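D-aminoacid aminotransferase-like PLP-dependent enzyme (Haemophilus somnus, PDB 3CEB) is a putative 4-amino-4-deoxychorismate lyase of the class IV aminotransferase family, probably using its lysine-bound pyridoxal phosphate to act on an amino-bearing substrate. Local coordinates at residues W3-F8 with D69-D74; R27-L32 with L41-L46; I64-D69 with L77-Y82. One frame throughout, in Å; residues are numbered along the deposited sequence.

Interaction 1: residues W3-F8 with D69-D74; sequences WQFPLF and DYNHHD. With SO4 (sulfate ion), chain B.
L7 and Y70 form an antiparallel hydrogen-bonded pair where strand 7-14 begins and strand 63-70 ends, and beyond them Q4-P6, facing N71 and D74, continue the contact at this end of the antiparallel sheet of the class IV aminotransferase fold. The backbone bond of the pair runs from Y70 N to L7 O at 3.0 Å. The next pair, F8 with D69, is non-hydrogen-bonded, with CB of F8 3.7 Å from OD2 of D69. The D69 carboxylate itself has its salt-bridge partner in R67, and one water lies within hydrogen-bonding distance of both D69 OD2 and F5 O. On the other side of the sheet, CB of L7 sits over one face of the Y70 ring, displaced toward the rim and 3.5 Å from CZ, a CH-pi contact; CD1 packs beside CE2 and OH as well. The CG of Y70 sits between backbone N and carbonyl carbon (chi1 59°), and the ring beyond it crosses L7 obliquely. A second water, accepting from Y70 OH and donating to F8 O, ties the tip of the ring to the strand. Y70 is further packed against Y28, S31 and L32 of helix 21-35. Past the strands, F5 brings the CD1-CE1 side of its ring to the N71 amide, CE1 lying 3.3 Å from ND2. The N71 side chain works in two directions. Its OD1 accepts from H73 N in an Asx turn and also from D74 N, which fixes the amide. Nearby, a sulfate oxygen, O1, accepts from both H72 N and H72 ND1. The other end of the N71 amide, ND2, donates to Q4 O at 2.9 Å, nearly straight at 176°, approaching from above the carbonyl plane.

Interaction 2: residues R27-L32 with L41-L46; sequences RYEKSL and LQPFDL
L32 and Y28, one helical turn apart on helix 21-35, face the extended segment 41-46 and form the apolar centre with L41, P43 and L46. The two methyls of L32 divide the work: CD1 meets P43 CB at 3.8 Å, while CD2 reaches L41 CD1 at 4.0 Å. P43 CB also touches the Y28 ring at CE2, 3.7 Å away, and is thus held between the two helix residues. L46 closes the other end. Its CD1 packs on Y28 CB at 3.9 Å, and its CD2 lies over one face of the Y28 ring, displaced toward the rim. Y28 has CG anti to the backbone N (chi1 163°), and its ring extends from the helix to the opposite backbone. There the packing turns polar: F44 N donates to Y28 OH at 2.9 Å with an N-H...O angle of 156°, the nitrogen lying at the ring edge, near its plane. F44 CD2 comes within 3.3 Å of the same hydroxyl oxygen, and F44 O lies beside CE2 at the ring edge. Farther out, E29 brings its carboxylate carbon to P43 CG, while OE2 is hydrogen-bonded to Q25. Q25 also bonds F44 O and L46 N, a second polar tie between the helix and this segment. On another side of the helix, R27 makes a salt bridge with E9 and a weak hydrogen bond to the phosphate of the pyridoxal-modified lysine at position 103. At the far end of the segment D45 OD1 accepts from K48 N; this is a loop between two helices that folds back on the first, its last residue before helix 46-51 serving as N-cap.

Interaction 3: residues I64-D69 with L77-Y82; sequences IRCRID and LQCFPY
R65 and F80 form a hydrogen-bonded pair of the antiparallel hairpin 63-70/75-82, and the arginine side chain can be followed across its partner. CB starts 3.9 Å from F80 O and also approaches Y82 CB. CG stands anti to the backbone N (chi1 173°), and the chain then bends at chi3 (64°), bringing NE round to a water that it donates to and that donates in turn to P81 O. Beyond NE, the guanidinium lies flat on one face of the F80 ring, planes 9° apart and centres 4.3 Å apart, a stacked cation-pi arrangement offset toward the rim. CZ and NH1 both face CD1 and CE1, while NH2 lies closest, 3.4 Å from CD1, and also covers CG. On the same side of the sheet R67 runs extended to NE and grips D69 side-on: NE donates to OD1 at 2.6 Å and NH2 to OD2, both oxygens close to the guanidinium plane. A water within hydrogen-bonding distance of D69 OD1 and Q78 OE1 links the carboxylate to the second strand. The opposite side is apolar. L77 CD1 fits between C66 CB and I68 CG1, 3.9 Å from each, and C66 SG lies 4.1 Å from C79 SG, an unbonded contact of thiols. L46 and I50 of helix 46-51 cover I68 and L77 on this side. The backbones are joined by reciprocal bonds, R65 N to F80 O and F80 N to R65 O, then R67 N to Q78 O and Q78 N to R67 O, with CA-H...O contacts between them. This regular two-residue alternation, one face with R65, R67, Q78 and F80, the other with C66, I68, L77 and C79, is that of a two-stranded antiparallel beta hairpin within a larger sheet.

Interactions 1 and 3 lie on the same antiparallel sheet and share D69. Strand 63-70 lies between the other two strands, bonded to 7-14 on one edge and to 75-82, an outermost strand within the chain, on the other; interaction 3 takes the second edge. Interaction 2 instead joins helix 21-35 to the loop after it, nested inside the chain loop that interaction 1 closes. Interaction 1 is the most buried, and H72 CD2 packs on L41 CD2 between it and interaction 2. Interactions 2 and 3 are only partly buried. Regular backbone pairing dominates interaction 3, side-chain packing interaction 2, and interaction 1 mixes both.

Interaction 1: residues W3-F8 with D69-D74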
loop_
_atom_site.group_PDB
_atom_site.type_symbol
_atom_site.label_atom_id
_atom_site.label_comp_id
_atom_site.label_asym_id
_atom_site.label_seq_id
_atom_site.Cartn_x
_atom_site.Cartn_y
_atom_site.Cartn_z
ATOM N N TRP A 3 -5.886 13.409 -14.044
ATOM C CA TRP A 3 -7.226 13.757 -13.679
ATOM C C TRP A 3 -8.229 12.683 -13.951
ATOM O O TRP A 3 -9.169 12.531 -13.231
ATOM C CB TRP A 3 -7.693 14.986 -14.385
ATOM C CG TRP A 3 -7.102 16.218 -13.964
ATOM C CD1 TRP A 3 -6.918 16.645 -12.723
ATOM C CD2 TRP A 3 -6.634 17.230 -14.814
ATOM N NE1 TRP A 3 -6.346 17.855 -12.727
ATOM C CE2 TRP A 3 -6.167 18.246 -14.017
ATOM C CE3 TRP A 3 -6.575 17.374 -16.184
ATOM C CZ2 TRP A 3 -5.643 19.393 -14.535
ATOM C CZ3 TRP A 3 -6.052 18.489 -16.683
ATOM C CH2 TRP A 3 -5.594 19.493 -15.870
ATOM N N GLN A 4 -8.071 11.964 -15.028
ATOM C CA GLN A 4 -9.172 11.040 -15.366
ATOM C C GLN A 4 -9.030 9.620 -14.828
ATOM O O GLN A 4 -9.923 8.806 -15.017
ATOM C CB GLN A 4 -9.420 11.002 -16.868
ATOM C CG GLN A 4 -8.313 10.356 -17.685
ATOM C CD GLN A 4 -8.425 10.881 -19.051
ATOM O OE1 GLN A 4 -8.538 12.116 -19.228
ATOM N NE2 GLN A 4 -8.451 9.985 -20.049
ATOM N N PHE A 5 -7.916 9.355 -14.150
ATOM C CA PHE A 5 -7.680 8.092 -13.511
ATOM C C PHE A 5 -7.592 8.312 -12.016
ATOM O O PHE A 5 -6.567 8.740 -11.503
ATOM C CB PHE A 5 -6.376 7.536 -14.017
ATOM C CG PHE A 5 -6.353 7.351 -15.491
ATOM C CD1 PHE A 5 -7.067 6.318 -16.078
ATOM C CD2 PHE A 5 -5.629 8.203 -16.297
ATOM C CE1 PHE A 5 -7.067 6.171 -17.421
ATOM C CE2 PHE A 5 -5.633 8.050 -17.649
ATOM C CZ PHE A 5 -6.331 7.032 -18.204
ATOM N N PRO A 6 -8.650 7.993 -11.293
ATOM C CA PRO A 6 -8.699 8.346 -9.883
ATOM C C PRO A 6 -8.274 7.266 -8.911
ATOM O O PRO A 6 -8.287 7.476 -7.712
ATOM C CB PRO A 6 -10.166 8.624 -9.688
ATOM C CG PRO A 6 -10.804 7.607 -10.590
ATOM C CD PRO A 6 -9.944 7.523 -11.799
ATOM N N LEU A 7 -7.887 6.127 -9.433
ATOM C CA LEU A 7 -7.383 5.033 -8.615
ATOM C C LEU A 7 -6.088 4.455 -9.233
ATOM O O LEU A 7 -5.817 4.619 -10.416
ATOM C CB LEU A 7 -8.435 3.916 -8.560
ATOM C CG LEU A 7 -9.805 4.226 -7.970
ATOM C CD1 LEU A 7 -10.839 3.158 -8.315
ATOM C CD2 LEU A 7 -9.674 4.384 -6.493
ATOM N N PHE A 8 -5.292 3.762 -8.428
ATOM C CA PHE A 8 -4.114 3.040 -8.957
ATOM C C PHE A 8 -3.658 1.838 -8.126
ATOM O O PHE A 8 -4.136 1.611 -7.008
ATOM C CB PHE A 8 -2.950 3.986 -9.141
ATOM C CG PHE A 8 -2.354 4.499 -7.862
ATOM C CD1 PHE A 8 -2.955 5.501 -7.163
ATOM C CD2 PHE A 8 -1.127 4.014 -7.400
ATOM C CE1 PHE A 8 -2.361 6.011 -6.004
ATOM C CE2 PHE A 8 -0.543 4.517 -6.245
ATOM C CZ PHE A 8 -1.158 5.495 -5.550
ATOM N N ASP A 69 -2.488 3.158 -13.258
ATOM C CA ASP A 69 -3.569 4.040 -12.906
ATOM C C ASP A 69 -4.773 3.617 -13.755
ATOM O O ASP A 69 -4.617 3.306 -14.933
ATOM C CB ASP A 69 -3.221 5.490 -13.205
ATOM C CG ASP A 69 -2.229 6.088 -12.222
ATOM O OD1 ASP A 69 -1.016 5.782 -12.282
ATOM O OD2 ASP A 69 -2.674 6.925 -11.403
ATOM N N TYR A 70 -5.973 3.588 -13.192
ATOM C CA TYR A 70 -7.133 3.186 -13.980
ATOM C C TYR A 70 -8.404 3.956 -13.666
ATOM O O TYR A 70 -8.478 4.668 -12.655
ATOM C CB TYR A 70 -7.410 1.702 -13.796
ATOM C CG TYR A 70 -7.669 1.327 -12.366
ATOM C CD1 TYR A 70 -6.642 1.139 -11.483
ATOM C CD2 TYR A 70 -8.955 1.160 -11.907
ATOM C CE1 TYR A 70 -6.892 0.786 -10.136
ATOM C CE2 TYR A 70 -9.229 0.804 -10.567
ATOM C CZ TYR A 70 -8.213 0.617 -9.690
ATOM O OH TYR A 70 -8.512 0.263 -8.380
ATOM N N ASN A 71 -9.366 3.831 -14.583
ATOM C CA ASN A 71 -10.726 4.232 -14.326
ATOM C C ASN A 71 -11.640 3.112 -14.711
ATOM O O ASN A 71 -11.219 1.953 -14.728
ATOM C CB ASN A 71 -11.137 5.504 -15.023
ATOM C CG ASN A 71 -10.805 5.529 -16.464
ATOM O OD1 ASN A 71 -11.024 4.590 -17.197
ATOM N ND2 ASN A 71 -10.275 6.633 -16.882
ATOM N N HIS A 72 -12.899 3.411 -15.012
ATOM C CA HIS A 72 -13.839 2.292 -15.338
ATOM C C HIS A 72 -13.602 1.634 -16.687
ATOM O O HIS A 72 -14.142 0.567 -16.940
ATOM C CB HIS A 72 -15.313 2.691 -15.214
ATOM C CG HIS A 72 -15.924 3.240 -16.469
ATOM N ND1 HIS A 72 -15.900 4.576 -16.779
ATOM C CD2 HIS A 72 -16.660 2.647 -17.438
ATOM C CE1 HIS A 72 -16.558 4.774 -17.909
ATOM N NE2 HIS A 72 -17.042 3.622 -18.323
ATOM N N HIS A 73 -12.782 2.214 -17.553
ATOM C CA HIS A 73 -12.637 1.589 -18.861
ATOM C C HIS A 73 -11.248 1.634 -19.505
ATOM O O HIS A 73 -11.077 1.158 -20.602
ATOM C CB HIS A 73 -13.601 2.255 -19.824
ATOM C CG HIS A 73 -13.131 3.597 -20.246
ATOM N ND1 HIS A 73 -12.576 3.832 -21.493
ATOM C CD2 HIS A 73 -13.046 4.756 -19.558
ATOM C CE1 HIS A 73 -12.209 5.098 -21.564
ATOM N NE2 HIS A 73 -12.472 5.678 -20.402
ATOM N N ASP A 74 -10.263 2.211 -18.839
ATOM C CA ASP A 74 -8.926 2.331 -19.420
ATOM C C ASP A 74 -7.906 2.348 -18.300
ATOM O O ASP A 74 -8.252 2.439 -17.125
ATOM C CB ASP A 74 -8.844 3.615 -20.199
ATOM C CG ASP A 74 -7.684 3.677 -21.175
ATOM O OD1 ASP A 74 -6.989 2.688 -21.486
ATOM O OD2 ASP A 74 -7.509 4.782 -21.708
HETATM S S SO4 B . -14.267 7.396 -14.832
HETATM O O1 SO4 B . -14.444 6.025 -15.345
HETATM O O2 SO4 B . -15.521 7.944 -14.386
HETATM O O3 SO4 B . -13.406 7.524 -13.664
HETATM O O4 SO4 B . -13.703 8.147 -15.937
HETATM O O HOH W 1 -3.884 9.165 -11.908
HETATM O O HOH W 2 -6.610 0.232 -6.680
#

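Interaction 2: residues R27-L32 with L41-L46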
loop_
_atom_site.group_PDB
_atom_site.type_symbol
_atom_site.label_atom_id
_atom_site.label_comp_id
_atom_site.label_asym_id
_atom_site.label_seq_id
_atom_site.Cartn_x
_atom_site.Cartn_y
_atom_site.Cartn_z
ATOM N N ARG A 27 -8.065 -6.437 -5.151
ATOM C CA ARG A 27 -8.318 -5.077 -4.681
ATOM C C ARG A 27 -8.808 -4.242 -5.825
ATOM O O ARG A 27 -9.737 -3.437 -5.692
ATOM C CB ARG A 27 -7.069 -4.418 -4.074
ATOM C CG ARG A 27 -7.353 -3.037 -3.519
ATOM C CD ARG A 27 -6.259 -2.440 -2.724
ATOM N NE ARG A 27 -5.054 -2.270 -3.518
ATOM C CZ ARG A 27 -3.876 -1.898 -3.026
ATOM N NH1 ARG A 27 -3.738 -1.615 -1.734
ATOM N NH2 ARG A 27 -2.824 -1.812 -3.848
ATOM N N TYR A 28 -8.183 -4.451 -6.968
ATOM C CA TYR A 28 -8.612 -3.755 -8.168
ATOM C C TYR A 28 -10.115 -4.004 -8.402
ATOM O O TYR A 28 -10.879 -3.065 -8.596
ATOM C CB TYR A 28 -7.736 -4.145 -9.366
ATOM C CG TYR A 28 -8.267 -3.823 -10.738
ATOM C CD1 TYR A 28 -8.578 -2.537 -11.094
ATOM C CD2 TYR A 28 -8.408 -4.818 -11.701
ATOM C CE1 TYR A 28 -9.052 -2.256 -12.347
ATOM C CE2 TYR A 28 -8.867 -4.540 -12.943
ATOM C CZ TYR A 28 -9.200 -3.256 -13.272
ATOM O OH TYR A 28 -9.661 -2.935 -14.532
ATOM N N GLU A 29 -10.565 -5.237 -8.339
ATOM C CA GLU A 29 -11.980 -5.479 -8.642
ATOM C C GLU A 29 -12.902 -4.945 -7.539
ATOM O O GLU A 29 -13.994 -4.449 -7.807
ATOM C CB GLU A 29 -12.266 -6.972 -8.898
ATOM C CG GLU A 29 -11.286 -7.627 -9.877
ATOM C CD GLU A 29 -11.748 -8.939 -10.486
ATOM O OE1 GLU A 29 -12.884 -9.419 -10.139
ATOM O OE2 GLU A 29 -10.974 -9.466 -11.340
ATOM N N LYS A 30 -12.458 -5.101 -6.296
ATOM C CA LYS A 30 -13.185 -4.635 -5.087
ATOM C C LYS A 30 -13.362 -3.116 -5.267
ATOM O O LYS A 30 -14.402 -2.546 -5.041
ATOM C CB LYS A 30 -12.312 -4.950 -3.870
ATOM C CG LYS A 30 -12.925 -5.412 -2.574
ATOM C CD LYS A 30 -11.854 -6.389 -1.856
ATOM N N SER A 31 -12.328 -2.488 -5.788
ATOM C CA SER A 31 -12.308 -1.059 -5.953
ATOM C C SER A 31 -13.240 -0.622 -7.050
ATOM O O SER A 31 -14.012 0.312 -6.878
ATOM C CB SER A 31 -10.881 -0.602 -6.220
ATOM O OG SER A 31 -10.093 -0.885 -5.069
ATOM N N LEU A 32 -13.207 -1.332 -8.163
ATOM C CA LEU A 32 -14.130 -1.050 -9.251
ATOM C C LEU A 32 -15.579 -1.160 -8.755
ATOM O O LEU A 32 -16.412 -0.320 -9.046
ATOM C CB LEU A 32 -13.884 -1.974 -10.444
ATOM C CG LEU A 32 -12.641 -1.723 -11.308
ATOM C CD1 LEU A 32 -12.578 -2.761 -12.430
ATOM C CD2 LEU A 32 -12.633 -0.330 -11.860
ATOM N N LEU A 41 -18.928 -3.546 -15.331
ATOM C CA LEU A 41 -17.609 -3.386 -15.957
ATOM C C LEU A 41 -16.913 -4.642 -16.435
ATOM O O LEU A 41 -17.252 -5.714 -16.030
ATOM C CB LEU A 41 -16.696 -2.683 -14.962
ATOM C CG LEU A 41 -17.202 -1.308 -14.526
ATOM C CD1 LEU A 41 -16.145 -0.679 -13.697
ATOM C CD2 LEU A 41 -17.617 -0.379 -15.743
ATOM N N GLN A 42 -15.920 -4.505 -17.297
ATOM C CA GLN A 42 -15.083 -5.672 -17.680
ATOM C C GLN A 42 -13.720 -5.430 -17.132
ATOM O O GLN A 42 -12.970 -4.720 -17.721
ATOM C CB GLN A 42 -14.875 -5.736 -19.182
ATOM C CG GLN A 42 -16.053 -5.195 -19.965
ATOM C CD GLN A 42 -17.119 -6.246 -20.119
ATOM O OE1 GLN A 42 -16.874 -7.257 -20.800
ATOM N NE2 GLN A 42 -18.308 -6.042 -19.484
ATOM N N PRO A 43 -13.374 -6.012 -16.014
ATOM C CA PRO A 43 -12.074 -5.577 -15.524
ATOM C C PRO A 43 -10.855 -6.059 -16.317
ATOM O O PRO A 43 -10.855 -7.121 -16.884
ATOM C CB PRO A 43 -12.023 -6.141 -14.101
ATOM C CG PRO A 43 -13.233 -6.978 -13.921
ATOM C CD PRO A 43 -14.223 -6.585 -14.967
ATOM N N PHE A 44 -9.812 -5.242 -16.356
ATOM C CA PHE A 44 -8.570 -5.657 -16.981
ATOM C C PHE A 44 -7.944 -6.809 -16.231
ATOM O O PHE A 44 -8.178 -7.015 -15.034
ATOM C CB PHE A 44 -7.606 -4.458 -17.015
ATOM C CG PHE A 44 -8.042 -3.388 -17.988
ATOM C CD1 PHE A 44 -8.004 -3.634 -19.336
ATOM C CD2 PHE A 44 -8.575 -2.215 -17.547
ATOM C CE1 PHE A 44 -8.455 -2.702 -20.228
ATOM C CE2 PHE A 44 -9.039 -1.261 -18.452
ATOM C CZ PHE A 44 -8.982 -1.500 -19.781
ATOM N N ASP A 45 -7.163 -7.602 -16.932
ATOM C CA ASP A 45 -6.418 -8.682 -16.270
ATOM C C ASP A 45 -5.017 -8.122 -16.021
ATOM O O ASP A 45 -4.181 -8.039 -16.919
ATOM C CB ASP A 45 -6.429 -9.920 -17.151
ATOM C CG ASP A 45 -5.642 -11.079 -16.582
ATOM O OD1 ASP A 45 -4.745 -10.903 -15.711
ATOM O OD2 ASP A 45 -5.919 -12.188 -17.066
ATOM N N LEU A 46 -4.793 -7.665 -14.796
ATOM C CA LEU A 46 -3.539 -7.037 -14.431
ATOM C C LEU A 46 -2.329 -7.950 -14.680
ATOM O O LEU A 46 -1.279 -7.489 -15.055
ATOM C CB LEU A 46 -3.569 -6.615 -12.956
ATOM C CG LEU A 46 -4.636 -5.612 -12.483
ATOM C CD1 LEU A 46 -4.337 -5.113 -11.039
ATOM C CD2 LEU A 46 -4.751 -4.445 -13.471
#

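Interaction 3: residues I64-D69 with L77-Y82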
loop_
_atom_site.group_PDB
_atom_site.type_symbol
_atom_site.label_atom_id
_atom_site.label_comp_id
_atom_site.label_asym_id
_atom_site.label_seq_id
_atom_site.Cartn_x
_atom_site.Cartn_y
_atom_site.Cartn_z
ATOM N N ILE A 64 11.739 -3.237 -9.893
ATOM C CA ILE A 64 11.000 -2.357 -10.779
ATOM C C ILE A 64 9.666 -2.046 -10.139
ATOM O O ILE A 64 9.028 -2.922 -9.561
ATOM C CB ILE A 64 10.768 -3.000 -12.194
ATOM C CG1 ILE A 64 12.125 -3.382 -12.853
ATOM C CG2 ILE A 64 10.005 -2.043 -13.097
ATOM C CD1 ILE A 64 11.989 -4.115 -14.267
ATOM N N ARG A 65 9.254 -0.796 -10.238
ATOM C CA ARG A 65 7.979 -0.374 -9.727
ATOM C C ARG A 65 7.060 -0.130 -10.906
ATOM O O ARG A 65 7.351 0.658 -11.789
ATOM C CB ARG A 65 8.147 0.901 -8.936
ATOM C CG ARG A 65 6.844 1.550 -8.490
ATOM C CD ARG A 65 7.077 2.581 -7.382
ATOM N NE ARG A 65 7.875 3.685 -7.870
ATOM C CZ ARG A 65 7.352 4.726 -8.506
ATOM N NH1 ARG A 65 6.044 4.789 -8.648
ATOM N NH2 ARG A 65 8.115 5.721 -8.979
ATOM N N CYS A 66 5.975 -0.882 -10.952
ATOM C CA CYS A 66 4.966 -0.707 -11.996
ATOM C C CYS A 66 3.714 -0.134 -11.392
ATOM O O CYS A 66 3.155 -0.691 -10.454
ATOM C CB CYS A 66 4.575 -2.025 -12.653
ATOM S SG CYS A 66 5.892 -2.878 -13.495
ATOM N N ARG A 67 3.289 0.980 -11.945
ATOM C CA ARG A 67 2.108 1.633 -11.494
ATOM C C ARG A 67 1.054 1.573 -12.579
ATOM O O ARG A 67 1.317 1.957 -13.741
ATOM C CB ARG A 67 2.445 3.074 -11.217
ATOM C CG ARG A 67 1.332 3.819 -10.540
ATOM C CD ARG A 67 1.711 5.291 -10.400
ATOM N NE ARG A 67 0.529 6.118 -10.190
ATOM C CZ ARG A 67 0.357 6.876 -9.122
ATOM N NH1 ARG A 67 1.298 6.922 -8.192
ATOM N NH2 ARG A 67 -0.717 7.626 -9.000
ATOM N N ILE A 68 -0.133 1.083 -12.212
ATOM C CA ILE A 68 -1.232 1.080 -13.124
ATOM C C ILE A 68 -2.308 2.012 -12.599
ATOM O O ILE A 68 -2.945 1.711 -11.598
ATOM C CB ILE A 68 -1.839 -0.306 -13.323
ATOM C CG1 ILE A 68 -0.795 -1.286 -13.886
ATOM C CG2 ILE A 68 -3.042 -0.192 -14.292
ATOM C CD1 ILE A 68 -1.281 -2.765 -13.990
ATOM N N ASP A 69 -2.488 3.158 -13.258
ATOM C CA ASP A 69 -3.569 4.040 -12.906
ATOM C C ASP A 69 -4.773 3.617 -13.755
ATOM O O ASP A 69 -4.617 3.306 -14.933
ATOM C CB ASP A 69 -3.221 5.490 -13.205
ATOM C CG ASP A 69 -2.229 6.088 -12.222
ATOM O OD1 ASP A 69 -1.016 5.782 -12.282
ATOM O OD2 ASP A 69 -2.674 6.925 -11.403
ATOM N N LEU A 77 -0.081 2.198 -17.763
ATOM C CA LEU A 77 1.021 1.519 -17.085
ATOM C C LEU A 77 2.215 2.377 -17.241
ATOM O O LEU A 77 2.453 2.905 -18.290
ATOM C CB LEU A 77 1.334 0.178 -17.715
ATOM C CG LEU A 77 2.636 -0.486 -17.269
ATOM C CD1 LEU A 77 2.612 -0.943 -15.788
ATOM C CD2 LEU A 77 2.876 -1.661 -18.174
ATOM N N GLN A 78 2.944 2.492 -16.152
ATOM C CA GLN A 78 4.186 3.239 -16.049
ATOM C C GLN A 78 5.202 2.450 -15.227
ATOM O O GLN A 78 4.883 1.941 -14.170
ATOM C CB GLN A 78 3.947 4.528 -15.322
ATOM C CG GLN A 78 3.381 5.621 -16.166
ATOM C CD GLN A 78 3.205 6.869 -15.359
ATOM O OE1 GLN A 78 2.331 6.933 -14.500
ATOM N NE2 GLN A 78 4.047 7.854 -15.605
ATOM N N CYS A 79 6.439 2.376 -15.693
ATOM C CA CYS A 79 7.414 1.577 -14.978
ATOM C C CYS A 79 8.595 2.384 -14.646
ATOM O O CYS A 79 9.053 3.120 -15.481
ATOM C CB CYS A 79 7.855 0.431 -15.864
ATOM S SG CYS A 79 6.457 -0.363 -16.692
ATOM N N PHE A 80 9.080 2.255 -13.429
ATOM C CA PHE A 80 10.295 2.990 -13.011
ATOM C C PHE A 80 11.284 2.048 -12.341
ATOM O O PHE A 80 10.881 1.075 -11.713
ATOM C CB PHE A 80 9.975 4.062 -11.964
ATOM C CG PHE A 80 8.844 4.946 -12.313
ATOM C CD1 PHE A 80 7.550 4.522 -12.133
ATOM C CD2 PHE A 80 9.076 6.226 -12.788
ATOM C CE1 PHE A 80 6.495 5.341 -12.450
ATOM C CE2 PHE A 80 8.028 7.061 -13.106
ATOM C CZ PHE A 80 6.743 6.630 -12.943
ATOM N N PRO A 81 12.581 2.349 -12.447
ATOM C CA PRO A 81 13.441 1.563 -11.576
ATOM C C PRO A 81 13.184 1.964 -10.120
ATOM O O PRO A 81 12.647 3.051 -9.837
ATOM C CB PRO A 81 14.855 1.967 -12.004
ATOM C CG PRO A 81 14.713 3.292 -12.707
ATOM C CD PRO A 81 13.339 3.326 -13.263
ATOM N N TYR A 82 13.560 1.070 -9.214
ATOM C CA TYR A 82 13.354 1.274 -7.787
ATOM C C TYR A 82 14.579 0.844 -6.992
ATOM O O TYR A 82 15.191 -0.171 -7.303
ATOM C CB TYR A 82 12.098 0.523 -7.310
ATOM C CG TYR A 82 11.815 0.723 -5.829
ATOM C CD1 TYR A 82 11.141 1.853 -5.365
ATOM C CD2 TYR A 82 12.223 -0.214 -4.898
ATOM C CE1 TYR A 82 10.905 2.038 -3.998
ATOM C CE2 TYR A 82 11.990 -0.045 -3.550
ATOM C CZ TYR A 82 11.340 1.073 -3.091
ATOM O OH TYR A 82 11.145 1.211 -1.732
HETATM O O HOH W 3 10.761 4.015 -8.346
HETATM O O HOH W 4 0.570 5.035 -14.270
#